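Local coordinates for aldehyde dehydrogenase family protein (Pseudomonas syringae pv. tomato, PDB 6X9L), which oxidises long-chain aliphatic aldehydes, probably to the corresponding carboxylic acids, with NAD+ as the coenzyme, at residues T15-F19 against H47-G51; F19-G23 against R58-A62; P39-E43 against E368-Y372. The protein carries 1 engineered substitution. The contacts are given in a common frame with arbitrary orientation. Numbering follows the deposited sequence.

Contact 1 of 3, residues T15-F19 against H47-G51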
loop_
_atom_site.group_PDB
_atom_site.type_symbol
_atom_site.label_atom_id
_atom_site.label_comp_id
_atom_site.label_asym_id
_atom_site.label_seq_id
_atom_site.Cartn_x
_atom_site.Cartn_y
_atom_site.Cartn_z
ATOM N N THR A 15 29.810 -14.525 -17.279
ATOM C CA THR A 15 28.880 -13.744 -16.475
ATOM C C THR A 15 27.940 -14.601 -15.638
ATOM O O THR A 15 27.106 -14.051 -14.911
ATOM C CB THR A 15 28.071 -12.803 -17.380
ATOM O OG1 THR A 15 27.223 -13.564 -18.249
ATOM C CG2 THR A 15 29.016 -12.014 -18.231
ATOM N N ALA A 16 28.066 -15.928 -15.699
ATOM C CA ALA A 16 27.163 -16.799 -14.955
ATOM C C ALA A 16 27.229 -16.527 -13.455
ATOM O O ALA A 16 26.191 -16.479 -12.778
ATOM C CB ALA A 16 27.491 -18.260 -15.258
ATOM N N GLN A 17 28.436 -16.342 -12.918
ATOM C CA GLN A 17 28.633 -16.119 -11.494
ATOM C C GLN A 17 29.075 -14.694 -11.197
ATOM O O GLN A 17 29.834 -14.440 -10.256
ATOM C CB GLN A 17 29.614 -17.139 -10.931
ATOM C CG GLN A 17 28.881 -18.403 -10.605
ATOM C CD GLN A 17 29.752 -19.608 -10.633
ATOM O OE1 GLN A 17 29.945 -20.251 -9.615
ATOM N NE2 GLN A 17 30.266 -19.948 -11.806
ATOM N N LYS A 18 28.570 -13.762 -11.989
ATOM C CA LYS A 18 28.733 -12.342 -11.759
ATOM C C LYS A 18 27.366 -11.728 -11.481
ATOM O O LYS A 18 26.322 -12.370 -11.650
ATOM C CB LYS A 18 29.409 -11.668 -12.963
ATOM C CG LYS A 18 30.690 -12.350 -13.368
ATOM C CD LYS A 18 31.811 -11.353 -13.568
ATOM C CE LYS A 18 33.171 -12.016 -13.467
ATOM N NZ LYS A 18 33.879 -11.914 -14.764
ATOM N N PHE A 19 27.386 -10.475 -11.024
ATOM C CA PHE A 19 26.185 -9.678 -10.844
ATOM C C PHE A 19 26.238 -8.504 -11.812
ATOM O O PHE A 19 27.320 -8.061 -12.204
ATOM C CB PHE A 19 26.052 -9.183 -9.391
ATOM C CG PHE A 19 25.955 -10.294 -8.369
ATOM C CD1 PHE A 19 25.319 -11.493 -8.674
ATOM C CD2 PHE A 19 26.521 -10.150 -7.106
ATOM C CE1 PHE A 19 25.248 -12.522 -7.726
ATOM C CE2 PHE A 19 26.449 -11.173 -6.158
ATOM C CZ PHE A 19 25.818 -12.355 -6.471
ATOM N N HIS A 47 25.871 -22.929 -12.911
ATOM C CA HIS A 47 25.960 -22.331 -11.596
ATOM C C HIS A 47 25.846 -20.828 -11.737
ATOM O O HIS A 47 26.166 -20.254 -12.779
ATOM C CB HIS A 47 27.273 -22.670 -10.903
ATOM C CG HIS A 47 27.444 -24.122 -10.623
ATOM N ND1 HIS A 47 27.736 -25.042 -11.610
ATOM C CD2 HIS A 47 27.370 -24.816 -9.464
ATOM C CE1 HIS A 47 27.823 -26.245 -11.069
ATOM N NE2 HIS A 47 27.609 -26.135 -9.769
ATOM N N VAL A 48 25.388 -20.196 -10.663
ATOM C CA VAL A 48 25.334 -18.749 -10.572
ATOM C C VAL A 48 25.763 -18.355 -9.169
ATOM O O VAL A 48 25.757 -19.167 -8.242
ATOM C CB VAL A 48 23.930 -18.214 -10.889
ATOM C CG1 VAL A 48 23.498 -18.705 -12.249
ATOM C CG2 VAL A 48 22.957 -18.661 -9.828
ATOM N N ALA A 49 26.146 -17.091 -9.029
ATOM C CA ALA A 49 26.682 -16.595 -7.771
ATOM C C ALA A 49 25.569 -16.364 -6.752
ATOM O O ALA A 49 24.404 -16.146 -7.108
ATOM C CB ALA A 49 27.457 -15.299 -7.999
ATOM N N SER A 50 25.946 -16.422 -5.470
ATOM C CA SER A 50 25.032 -16.224 -4.351
ATOM C C SER A 50 25.441 -14.959 -3.607
ATOM O O SER A 50 26.483 -14.934 -2.933
ATOM C CB SER A 50 25.021 -17.426 -3.410
ATOM O OG SER A 50 23.955 -17.309 -2.480
ATOM N N GLY A 51 24.598 -13.924 -3.721
ATOM C CA GLY A 51 24.919 -12.632 -3.163
ATOM C C GLY A 51 24.829 -12.600 -1.648
ATOM O O GLY A 51 24.170 -13.412 -0.995
HETATM O O HOH W 1 25.348 -14.714 -10.896
#
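Two chain segments can run side by side without pairing as strands, and here residues 16-19 travel along 47-51 with end-to-end directions only 11° apart, Gln-17 CA passing 4.2 Å from Ala-49 CA. The second segment carries part of strand 43-49, half of an antiparallel beta hairpin with strand 33-38; the first is a type I beta turn, closed by Lys-18 N on Thr-15 O at 3.3 Å, that leads into strand 19-21. In place of direct backbone hydrogen bonds, the join relies on a CA-H...O contact from Val-48 CA to Ala-16 O (3.3 Å) and on one water. That water donates to Ala-16 O (2.7 Å) and Lys-18 O (2.6 Å) and accepts from Ala-49 N (3.1 Å), so it bridges the two backbones.

The side chains complete a buried seam. Ala-49 points its CB at the turn, 3.4 Å from Gln-17 O, while Gln-17 lays its CG 3.4 Å from Val-48 C. Pro-28, from the loop after strand 24-26, packs on both Phe-19 and Ala-49. The side chain of Val-48 lies about 6 Å from that of the NAD+-binding Glu-185. At the far end the Phe-19 ring reaches Ala-49 CB through CE1 (3.6 Å) and sets its CZ 3.4 Å from Gly-51 N, so tightly that a beta carbon on Gly-51 would itself lie 3.4 Å from CZ.

Contact 2 of 3, residues F19-G23 against R58-A62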
loop_
_atom_site.group_PDB
_atom_site.type_symbol
_atom_site.label_atom_id
_atom_site.label_comp_id
_atom_site.label_asym_id
_atom_site.label_seq_id
_atom_site.Cartn_x
_atom_site.Cartn_y
_atom_site.Cartn_z
ATOM N N PHE A 19 27.386 -10.475 -11.024
ATOM C CA PHE A 19 26.185 -9.678 -10.844
ATOM C C PHE A 19 26.238 -8.504 -11.812
ATOM O O PHE A 19 27.320 -8.061 -12.204
ATOM C CB PHE A 19 26.052 -9.183 -9.391
ATOM C CG PHE A 19 25.955 -10.294 -8.369
ATOM C CD1 PHE A 19 25.319 -11.493 -8.674
ATOM C CD2 PHE A 19 26.521 -10.150 -7.106
ATOM C CE1 PHE A 19 25.248 -12.522 -7.726
ATOM C CE2 PHE A 19 26.449 -11.173 -6.158
ATOM C CZ PHE A 19 25.818 -12.355 -6.471
ATOM N N TYR A 20 25.065 -8.006 -12.222
ATOM C CA TYR A 20 25.000 -6.819 -13.072
ATOM C C TYR A 20 24.716 -5.601 -12.195
ATOM O O TYR A 20 23.573 -5.358 -11.778
ATOM C CB TYR A 20 23.965 -6.963 -14.178
ATOM C CG TYR A 20 24.071 -5.829 -15.187
ATOM C CD1 TYR A 20 25.034 -5.851 -16.186
ATOM C CD2 TYR A 20 23.228 -4.729 -15.123
ATOM C CE1 TYR A 20 25.146 -4.809 -17.111
ATOM C CE2 TYR A 20 23.330 -3.687 -16.036
ATOM C CZ TYR A 20 24.289 -3.731 -17.035
ATOM O OH TYR A 20 24.382 -2.695 -17.949
ATOM N N ILE A 21 25.768 -4.830 -11.933
ATOM C CA ILE A 21 25.726 -3.694 -11.030
ATOM C C ILE A 21 26.370 -2.506 -11.732
ATOM O O ILE A 21 27.530 -2.585 -12.152
ATOM C CB ILE A 21 26.440 -4.008 -9.707
ATOM C CG1 ILE A 21 25.726 -5.161 -9.012
ATOM C CG2 ILE A 21 26.508 -2.773 -8.805
ATOM C CD1 ILE A 21 26.253 -5.451 -7.648
ATOM N N ASP A 22 25.607 -1.423 -11.889
ATOM C CA ASP A 22 26.142 -0.134 -12.318
ATOM C C ASP A 22 26.700 -0.191 -13.741
ATOM O O ASP A 22 27.698 0.459 -14.059
ATOM C CB ASP A 22 27.206 0.353 -11.339
ATOM C CG ASP A 22 27.558 1.807 -11.533
ATOM O OD1 ASP A 22 26.718 2.571 -12.049
ATOM O OD2 ASP A 22 28.685 2.189 -11.165
ATOM N N GLY A 23 26.054 -0.976 -14.604
ATOM C CA GLY A 23 26.400 -1.029 -16.008
ATOM C C GLY A 23 27.426 -2.071 -16.393
ATOM O O GLY A 23 27.790 -2.149 -17.571
ATOM N N ARG A 58 26.238 -2.803 -2.764
ATOM C CA ARG A 58 26.800 -2.224 -3.982
ATOM C C ARG A 58 25.703 -1.921 -4.987
ATOM O O ARG A 58 25.731 -0.894 -5.675
ATOM C CB ARG A 58 27.830 -3.168 -4.597
ATOM C CG ARG A 58 28.959 -3.550 -3.669
ATOM C CD ARG A 58 30.001 -4.388 -4.392
ATOM N NE ARG A 58 30.640 -3.645 -5.478
ATOM C CZ ARG A 58 30.651 -4.033 -6.750
ATOM N NH1 ARG A 58 30.066 -5.173 -7.103
ATOM N NH2 ARG A 58 31.265 -3.286 -7.664
ATOM N N ALA A 59 24.716 -2.796 -5.074
ATOM C CA ALA A 59 23.666 -2.602 -6.057
ATOM C C ALA A 59 22.778 -1.418 -5.685
ATOM O O ALA A 59 22.478 -0.570 -6.539
ATOM C CB ALA A 59 22.858 -3.886 -6.222
ATOM N N VAL A 60 22.362 -1.324 -4.412
ATOM C CA VAL A 60 21.553 -0.177 -3.985
ATOM C C VAL A 60 22.320 1.131 -4.211
ATOM O O VAL A 60 21.763 2.117 -4.723
ATOM C CB VAL A 60 21.093 -0.334 -2.515
ATOM C CG1 VAL A 60 20.288 0.878 -2.059
ATOM C CG2 VAL A 60 20.241 -1.594 -2.326
ATOM N N ALA A 61 23.615 1.151 -3.871
ATOM C CA ALA A 61 24.421 2.342 -4.131
ATOM C C ALA A 61 24.397 2.728 -5.609
ATOM O O ALA A 61 24.274 3.912 -5.946
ATOM C CB ALA A 61 25.861 2.131 -3.653
ATOM N N ALA A 62 24.533 1.750 -6.511
ATOM C CA ALA A 62 24.476 2.084 -7.933
ATOM C C ALA A 62 23.115 2.655 -8.294
ATOM O O ALA A 62 23.024 3.678 -8.990
ATOM C CB ALA A 62 24.786 0.865 -8.798
#
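This is strand-on-helix packing, apolar in character, between strand 19-21 near the N-terminus and the first half of helix 53-71. The strand and helix segments run in roughly the same direction, with axes 29° apart and 8.8 Å from each other at closest approach. The helix presents small residues here, consistent with the close approach: Ala-59 and Ala-62, one turn apart, together with the backbone of Arg-58. Ile-21 fills the space between them. Its CG2 lies 4.0 Å from Ala-62 CB and 3.7 Å from Arg-58 O, a carbonyl already used within the helix by Ala-62 N (3.0 Å), and its CD1 meets Ala-59 CB at 4.0 Å. The m,t rotamer extends CD1 along the helix toward its N-terminal end, where Arg-58 NH1 stands 3.9 Å from CD1.

Strand alternation sorts the remaining residues. Ile-21 faces the helix, whereas Tyr-20 turns to the other side and packs on strand 208-210, with a backbone hydrogen bond to Leu-210. Strand 19-21 thereby borders, at strand 208-210, the edge of the mainly parallel, Rossmann-like sheet that forms the coenzyme-binding domain of aldehyde dehydrogenases, and helix 53-71 packs beside it. Beyond Ile-21 the chain reverses into strand 24-26: Asp-22 and Gly-23 have the backbone angles of a type I' turn (65/36° and 91/2°), which in Gly-23 would jam a beta carbon against the carbonyl oxygen of Asp-22. Asp-22 still touches the helix, its CB 3.5 Å from Ala-62 CB, and its backbone N is hydrogen-bonded to Asn-209 OD1.

Contact 3 of 3, residues P39-E43 against E368-Y372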
loop_
_atom_site.group_PDB
_atom_site.type_symbol
_atom_site.label_atom_id
_atom_site.label_comp_id
_atom_site.label_asym_id
_atom_site.label_seq_id
_atom_site.Cartn_x
_atom_site.Cartn_y
_atom_site.Cartn_z
ATOM N N PRO A 39 14.820 -29.340 -14.732
ATOM C CA PRO A 39 13.801 -30.222 -14.152
ATOM C C PRO A 39 13.494 -31.416 -15.017
ATOM O O PRO A 39 12.999 -32.419 -14.488
ATOM C CB PRO A 39 12.577 -29.308 -14.014
ATOM C CG PRO A 39 12.806 -28.161 -14.987
ATOM C CD PRO A 39 14.226 -28.225 -15.483
ATOM N N ALA A 40 13.753 -31.335 -16.326
ATOM C CA ALA A 40 13.405 -32.425 -17.236
ATOM C C ALA A 40 14.371 -33.592 -17.135
ATOM O O ALA A 40 14.000 -34.724 -17.457
ATOM C CB ALA A 40 13.371 -31.935 -18.681
ATOM N N THR A 41 15.601 -33.340 -16.698
ATOM C CA THR A 41 16.600 -34.391 -16.549
ATOM C C THR A 41 17.197 -34.493 -15.159
ATOM O O THR A 41 17.923 -35.455 -14.895
ATOM C CB THR A 41 17.753 -34.185 -17.534
ATOM O OG1 THR A 41 18.389 -32.938 -17.231
ATOM C CG2 THR A 41 17.234 -34.167 -18.978
ATOM N N GLU A 42 16.928 -33.543 -14.267
ATOM C CA GLU A 42 17.490 -33.542 -12.918
ATOM C C GLU A 42 19.008 -33.372 -12.901
ATOM O O GLU A 42 19.645 -33.725 -11.919
ATOM C CB GLU A 42 17.123 -34.816 -12.148
ATOM C CG GLU A 42 15.677 -34.875 -11.701
ATOM C CD GLU A 42 15.308 -36.217 -11.102
ATOM O OE1 GLU A 42 15.554 -36.422 -9.896
ATOM O OE2 GLU A 42 14.786 -37.075 -11.845
ATOM N N GLU A 43 19.609 -32.833 -13.957
ATOM C CA GLU A 43 21.039 -32.552 -14.004
ATOM C C GLU A 43 21.303 -31.064 -13.774
ATOM O O GLU A 43 20.557 -30.204 -14.262
ATOM C CB GLU A 43 21.628 -32.968 -15.354
ATOM C CG GLU A 43 21.070 -34.274 -15.883
ATOM C CD GLU A 43 21.970 -35.468 -15.633
ATOM O OE1 GLU A 43 21.960 -36.387 -16.484
ATOM O OE2 GLU A 43 22.675 -35.500 -14.594
ATOM N N GLU A 368 10.447 -41.394 -16.045
ATOM C CA GLU A 368 10.851 -41.604 -14.661
ATOM C C GLU A 368 11.966 -40.645 -14.252
ATOM O O GLU A 368 12.025 -40.228 -13.089
ATOM C CB GLU A 368 11.263 -43.062 -14.450
ATOM C CG GLU A 368 10.078 -44.020 -14.207
ATOM C CD GLU A 368 9.270 -44.355 -15.472
ATOM O OE1 GLU A 368 9.845 -44.370 -16.584
ATOM O OE2 GLU A 368 8.051 -44.617 -15.353
ATOM N N GLN A 369 12.846 -40.275 -15.182
ATOM C CA GLN A 369 13.794 -39.191 -14.946
ATOM C C GLN A 369 13.128 -37.845 -15.258
ATOM O O GLN A 369 12.553 -37.673 -16.340
ATOM C CB GLN A 369 15.034 -39.392 -15.818
ATOM C CG GLN A 369 16.309 -38.904 -15.194
ATOM C CD GLN A 369 17.317 -38.474 -16.236
ATOM O OE1 GLN A 369 16.960 -38.258 -17.394
ATOM N NE2 GLN A 369 18.579 -38.337 -15.836
ATOM N N GLY A 370 13.198 -36.903 -14.319
ATOM C CA GLY A 370 12.525 -35.628 -14.476
ATOM C C GLY A 370 11.274 -35.522 -13.610
ATOM O O GLY A 370 10.571 -36.508 -13.348
ATOM N N PHE A 371 10.975 -34.299 -13.171
ATOM C CA PHE A 371 9.910 -34.072 -12.191
ATOM C C PHE A 371 8.530 -34.088 -12.810
ATOM O O PHE A 371 7.677 -33.259 -12.494
ATOM C CB PHE A 371 10.179 -32.764 -11.455
ATOM C CG PHE A 371 11.503 -32.772 -10.754
ATOM C CD1 PHE A 371 11.817 -33.806 -9.864
ATOM C CD2 PHE A 371 12.466 -31.825 -11.048
ATOM C CE1 PHE A 371 13.045 -33.863 -9.249
ATOM C CE2 PHE A 371 13.700 -31.881 -10.437
ATOM C CZ PHE A 371 13.988 -32.908 -9.536
ATOM N N TYR A 372 8.298 -35.067 -13.672
ATOM C CA TYR A 372 7.056 -35.149 -14.420
ATOM C C TYR A 372 5.922 -35.589 -13.501
ATOM O O TYR A 372 6.010 -36.644 -12.865
ATOM C CB TYR A 372 7.243 -36.122 -15.577
ATOM C CG TYR A 372 8.207 -35.627 -16.635
ATOM C CD1 TYR A 372 7.776 -34.789 -17.662
ATOM C CD2 TYR A 372 9.549 -35.988 -16.608
ATOM C CE1 TYR A 372 8.649 -34.332 -18.630
ATOM C CE2 TYR A 372 10.421 -35.544 -17.568
ATOM C CZ TYR A 372 9.964 -34.713 -18.573
ATOM O OH TYR A 372 10.835 -34.264 -19.521
HETATM O O HOH W 2 13.376 -35.347 -20.690
#
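Side-chain conformation shapes much of the fit between these two loops. Glu-42, with positive phi, swings an m,t side chain across the gap so that OE2 accepts a hydrogen bond from Gly-370 N at 2.9 Å; the same oxygen forms a salt bridge with Arg-363. Glu-42 CG also lies 3.4 Å from Phe-371 CZ. Phe-371, an m rotamer at the centre of an inverse gamma turn, reaches Pro-39 CB through CD2 (3.9 Å), while its N donates to Pro-39 O at 3.1 Å. Tyr-372, also m, brings OH to 3.5 Å from Ala-40 CB and binds a water at 3.0 Å. Gly-370 packs its CA 3.2 Å from Pro-39 O, and a beta carbon there would clash with Ala-40 O. Gln-369, its chi1 between wells at -147°, reaches past Thr-41, its OE1 4.2 Å from Thr-41 CB. The arrangement is a beta-hairpin loop, between strands 33-38 and 43-49, docked on a loop at the edge of the catalytic domain in the aldehyde dehydrogenase fold.

Overall arrangement
A general principle emerges: a chain's N-terminal region can be joined, through several segments, to other parts of a fold by chemistry suited to each place. Contacts 1 and 2 are buried, start from the same run of chain and share Phe-19, whose ring serves contact 1 and takes no part in contact 2; their partners, strand 43-49 and helix 53-71, follow one another in sequence. Contact 1 combines a bridging water, close backbone packing and the Phe-19 ring; contact 2 relies on alkyl groups. Contact 3, centred about 24 Å from the centre of contact 1 and 35 Å from that of contact 2, uses the hairpin loop leading into strand 43-49, is partly exposed, and forms direct hydrogen bonds across 325 residues.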